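Local coordinates for protein nitrate reductase (PDB 5YLY) that carries FAD in its cytochrome b5 reductase domain and belongs to nitrate reductase, a key enzyme of the first step of nitrate assimilation, at residues A[88-93]-A[102-107]. Residues are numbered along the deposited sequence; the frame is centred on the assembly and turned at random.
Sequences RAYTPT and FDLVVK. With FAD (flavin-adenine dinucleotide), chain C.
Thr93 meets the backbone of Asp103 and the side chain of Val105. Its N donates to Asp103 O at 2.8 Å, the main direct polar link between 88-93 and 102-107. With chi1 at 56°, Thr93 OG1 sits between its own N and carbonyl carbon, 3.5 Å from Asp103 CB, the two side chains crossing at about a right angle, and shares a water with Asp103 OD2; the methyl CG2 is thereby set anti to the carbonyl carbon and packs 3.5 Å from Val105 CG2. Asp103 OD1 turns to a salt bridge with Arg52. Next door, Pro92 lies alongside Leu104, both side chains pointing the same way, with Pro92 CG 4.0 Å from Leu104 CD2 and also against Phe102 CD1. Leu104 starts off away from 88-93, but its CD2 comes back to touch Tyr90 CB.

Strands 85-90 and 101-107 are the two outermost strands of the six-stranded antiparallel sheet in the FAD-binding domain, the barrel of the ferredoxin reductase family, whose two edges come together here beside the flavin. The Arg88-Ala89-Tyr90-Thr91 run fits the RxY(T/S) flavin-binding motif of that family. Tyr90, CG anti to its carbonyl carbon (chi1 -66°), turns the CD1/CE1 edge of its ring to the isoalloxazine, CE1 also 4.0 Å from Val106 CG2, with Tyr90 OH hydrogen-bonded to FAD O4' at 2.8 Å; Phe123 and Leu127 of helix 122-129 also touch it. Thr91 N donates to FAD N5, while from the other strand Val105 O accepts a nearly straight hydrogen bond from FAD N3 (169°) and Lys107 N donates to O2, so both segments grip the isoalloxazine. A water joins Thr91 O, Val105 N and FAD O4. Farther along, Arg88 reaches the pyrophosphate, its NE making weak bonds to O1P and O2A.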
loop_
_atom_site.group_PDB
_atom_site.type_symbol
_atom_site.label_atom_id
_atom_site.label_comp_id
_atom_site.label_asym_id
_atom_site.label_seq_id
_atom_site.Cartn_x
_atom_site.Cartn_y
_atom_site.Cartn_z
ATOM N N ARG A 88 -6.188 13.222 -2.074
ATOM C CA ARG A 88 -6.243 11.761 -2.115
ATOM C C ARG A 88 -5.279 11.207 -1.078
ATOM O O ARG A 88 -4.286 11.873 -0.751
ATOM C CB ARG A 88 -5.890 11.187 -3.508
ATOM C CG ARG A 88 -6.824 11.589 -4.649
ATOM C CD ARG A 88 -8.219 10.986 -4.562
ATOM N NE ARG A 88 -9.017 11.317 -5.746
ATOM C CZ ARG A 88 -9.864 12.344 -5.860
ATOM N NH1 ARG A 88 -10.043 13.187 -4.849
ATOM N NH2 ARG A 88 -10.524 12.541 -6.990
ATOM N N ALA A 89 -5.550 9.984 -0.601
ATOM C CA ALA A 89 -4.690 9.264 0.331
ATOM C C ALA A 89 -3.536 8.581 -0.417
ATOM O O ALA A 89 -3.750 8.054 -1.497
ATOM C CB ALA A 89 -5.492 8.202 1.059
ATOM N N TYR A 90 -2.327 8.574 0.167
ATOM C CA TYR A 90 -1.157 7.869 -0.397
ATOM C C TYR A 90 -0.330 7.293 0.726
ATOM O O TYR A 90 -0.165 7.924 1.785
ATOM C CB TYR A 90 -0.255 8.763 -1.285
ATOM C CG TYR A 90 -0.977 9.204 -2.528
ATOM C CD1 TYR A 90 -1.075 8.359 -3.642
ATOM C CD2 TYR A 90 -1.679 10.409 -2.559
ATOM C CE1 TYR A 90 -1.848 8.709 -4.747
ATOM C CE2 TYR A 90 -2.406 10.792 -3.690
ATOM C CZ TYR A 90 -2.536 9.916 -4.752
ATOM O OH TYR A 90 -3.348 10.280 -5.802
ATOM N N THR A 91 0.194 6.105 0.487
ATOM C CA THR A 91 1.172 5.506 1.387
ATOM C C THR A 91 2.477 5.579 0.619
ATOM O O THR A 91 2.654 4.881 -0.394
ATOM C CB THR A 91 0.855 4.086 1.818
ATOM O OG1 THR A 91 -0.395 4.065 2.493
ATOM C CG2 THR A 91 1.945 3.523 2.772
ATOM N N PRO A 92 3.430 6.401 1.077
ATOM C CA PRO A 92 4.719 6.481 0.347
ATOM C C PRO A 92 5.451 5.150 0.360
ATOM O O PRO A 92 5.195 4.298 1.223
ATOM C CB PRO A 92 5.546 7.473 1.187
ATOM C CG PRO A 92 4.556 8.219 1.978
ATOM C CD PRO A 92 3.396 7.309 2.240
ATOM N N THR A 93 6.362 4.958 -0.611
ATOM C CA THR A 93 7.163 3.737 -0.641
ATOM C C THR A 93 8.428 3.884 0.212
ATOM O O THR A 93 9.295 2.997 0.212
ATOM C CB THR A 93 7.478 3.349 -2.078
ATOM O OG1 THR A 93 8.133 4.449 -2.721
ATOM C CG2 THR A 93 6.232 2.947 -2.845
ATOM N N PHE A 102 10.243 11.905 0.890
ATOM C CA PHE A 102 9.431 10.699 0.764
ATOM C C PHE A 102 9.186 10.468 -0.712
ATOM O O PHE A 102 9.150 11.428 -1.514
ATOM C CB PHE A 102 8.114 10.731 1.556
ATOM C CG PHE A 102 7.118 11.793 1.143
ATOM C CD1 PHE A 102 6.195 11.549 0.140
ATOM C CD2 PHE A 102 7.110 13.038 1.757
ATOM C CE1 PHE A 102 5.274 12.543 -0.251
ATOM C CE2 PHE A 102 6.174 14.019 1.396
ATOM C CZ PHE A 102 5.250 13.767 0.406
ATOM N N ASP A 103 8.964 9.208 -1.056
ATOM C CA ASP A 103 8.703 8.824 -2.440
ATOM C C ASP A 103 7.295 8.323 -2.541
ATOM O O ASP A 103 6.914 7.497 -1.730
ATOM C CB ASP A 103 9.625 7.654 -2.827
ATOM C CG ASP A 103 11.083 7.995 -2.969
ATOM O OD1 ASP A 103 11.433 9.188 -2.807
ATOM O OD2 ASP A 103 11.881 7.065 -3.186
ATOM N N LEU A 104 6.565 8.727 -3.588
ATOM C CA LEU A 104 5.224 8.212 -3.832
ATOM C C LEU A 104 5.313 7.461 -5.136
ATOM O O LEU A 104 5.827 8.010 -6.109
ATOM C CB LEU A 104 4.174 9.327 -4.048
ATOM C CG LEU A 104 3.955 10.335 -2.975
ATOM C CD1 LEU A 104 2.873 11.309 -3.453
ATOM C CD2 LEU A 104 3.550 9.647 -1.621
ATOM N N VAL A 105 4.758 6.251 -5.186
ATOM C CA VAL A 105 4.661 5.521 -6.455
ATOM C C VAL A 105 3.191 5.615 -6.814
ATOM O O VAL A 105 2.338 5.179 -6.038
ATOM C CB VAL A 105 5.201 4.076 -6.309
ATOM C CG1 VAL A 105 4.806 3.215 -7.507
ATOM C CG2 VAL A 105 6.708 4.111 -6.139
ATOM N N VAL A 106 2.881 6.270 -7.954
ATOM C CA VAL A 106 1.515 6.576 -8.324
ATOM C C VAL A 106 1.145 6.009 -9.689
ATOM O O VAL A 106 1.829 6.255 -10.681
ATOM C CB VAL A 106 1.219 8.124 -8.226
ATOM C CG1 VAL A 106 -0.233 8.455 -8.588
ATOM C CG2 VAL A 106 1.569 8.690 -6.835
ATOM N N LYS A 107 0.025 5.292 -9.735
ATOM C CA LYS A 107 -0.548 4.822 -11.003
ATOM C C LYS A 107 -1.284 6.035 -11.627
ATOM O O LYS A 107 -2.187 6.608 -11.000
ATOM C CB LYS A 107 -1.547 3.674 -10.728
ATOM C CG LYS A 107 -2.263 3.160 -12.000
ATOM C CD LYS A 107 -1.352 2.396 -12.931
ATOM C CE LYS A 107 -2.147 1.362 -13.717
ATOM N NZ LYS A 107 -1.241 0.423 -14.432
HETATM P PA FAD C . -10.304 9.537 -9.377
HETATM O O1A FAD C . -10.625 10.800 -10.085
HETATM O O2A FAD C . -10.585 9.559 -7.893
HETATM O O5B FAD C . -11.091 8.330 -10.127
HETATM C C5B FAD C . -11.761 7.313 -9.351
HETATM C C4B FAD C . -11.415 5.941 -9.875
HETATM O O4B FAD C . -11.726 5.834 -11.282
HETATM C C3B FAD C . -9.948 5.545 -9.791
HETATM O O3B FAD C . -9.571 5.161 -8.471
HETATM C C2B FAD C . -9.877 4.394 -10.798
HETATM O O2B FAD C . -10.227 3.144 -10.216
HETATM C C1B FAD C . -10.919 4.813 -11.855
HETATM N N9A FAD C . -10.347 5.304 -13.110
HETATM C C8A FAD C . -10.352 6.597 -13.565
HETATM N N7A FAD C . -9.735 6.764 -14.712
HETATM C C5A FAD C . -9.283 5.492 -15.029
HETATM C C6A FAD C . -8.500 4.999 -16.096
HETATM N N6A FAD C . -7.864 5.781 -16.972
HETATM N N1A FAD C . -8.257 3.669 -16.135
HETATM C C2A FAD C . -8.724 2.898 -15.145
HETATM N N3A FAD C . -9.425 3.259 -14.064
HETATM C C4A FAD C . -9.671 4.577 -14.063
HETATM N N1 FAD C . -2.646 5.261 -5.250
HETATM C C2 FAD C . -1.402 5.212 -5.823
HETATM O O2 FAD C . -1.271 5.342 -7.049
HETATM N N3 FAD C . -0.273 5.016 -5.011
HETATM C C4 FAD C . -0.283 4.852 -3.628
HETATM O O4 FAD C . 0.756 4.777 -3.001
HETATM C C4X FAD C . -1.618 4.875 -3.032
HETATM N N5 FAD C . -1.723 4.688 -1.738
HETATM C C5X FAD C . -3.003 4.670 -1.179
HETATM C C6 FAD C . -3.131 4.440 0.198
HETATM C C7 FAD C . -4.386 4.416 0.806
HETATM C C7M FAD C . -4.473 4.131 2.285
HETATM C C8 FAD C . -5.554 4.625 0.022
HETATM C C8M FAD C . -6.931 4.655 0.656
HETATM C C9 FAD C . -5.427 4.832 -1.351
HETATM C C9A FAD C . -4.162 4.863 -1.957
HETATM N N10 FAD C . -3.996 5.107 -3.357
HETATM C C10 FAD C . -2.743 5.097 -3.934
HETATM C "C1'" FAD C . -5.124 5.518 -4.212
HETATM C "C2'" FAD C . -5.308 7.036 -4.264
HETATM O "O2'" FAD C . -5.853 7.522 -3.035
HETATM C "C3'" FAD C . -6.211 7.484 -5.414
HETATM O "O3'" FAD C . -7.492 6.880 -5.286
HETATM C "C4'" FAD C . -5.623 7.245 -6.807
HETATM O "O4'" FAD C . -4.432 8.019 -6.946
HETATM C "C5'" FAD C . -6.575 7.590 -7.935
HETATM O "O5'" FAD C . -7.125 8.904 -7.694
HETATM P P FAD C . -7.494 9.895 -8.906
HETATM O O1P FAD C . -7.879 11.214 -8.353
HETATM O O2P FAD C . -6.407 9.877 -9.952
HETATM O O3P FAD C . -8.758 9.163 -9.530
HETATM O O HOH W 1 3.330 5.507 -2.949
HETATM O O HOH W 2 10.871 4.580 -3.101
#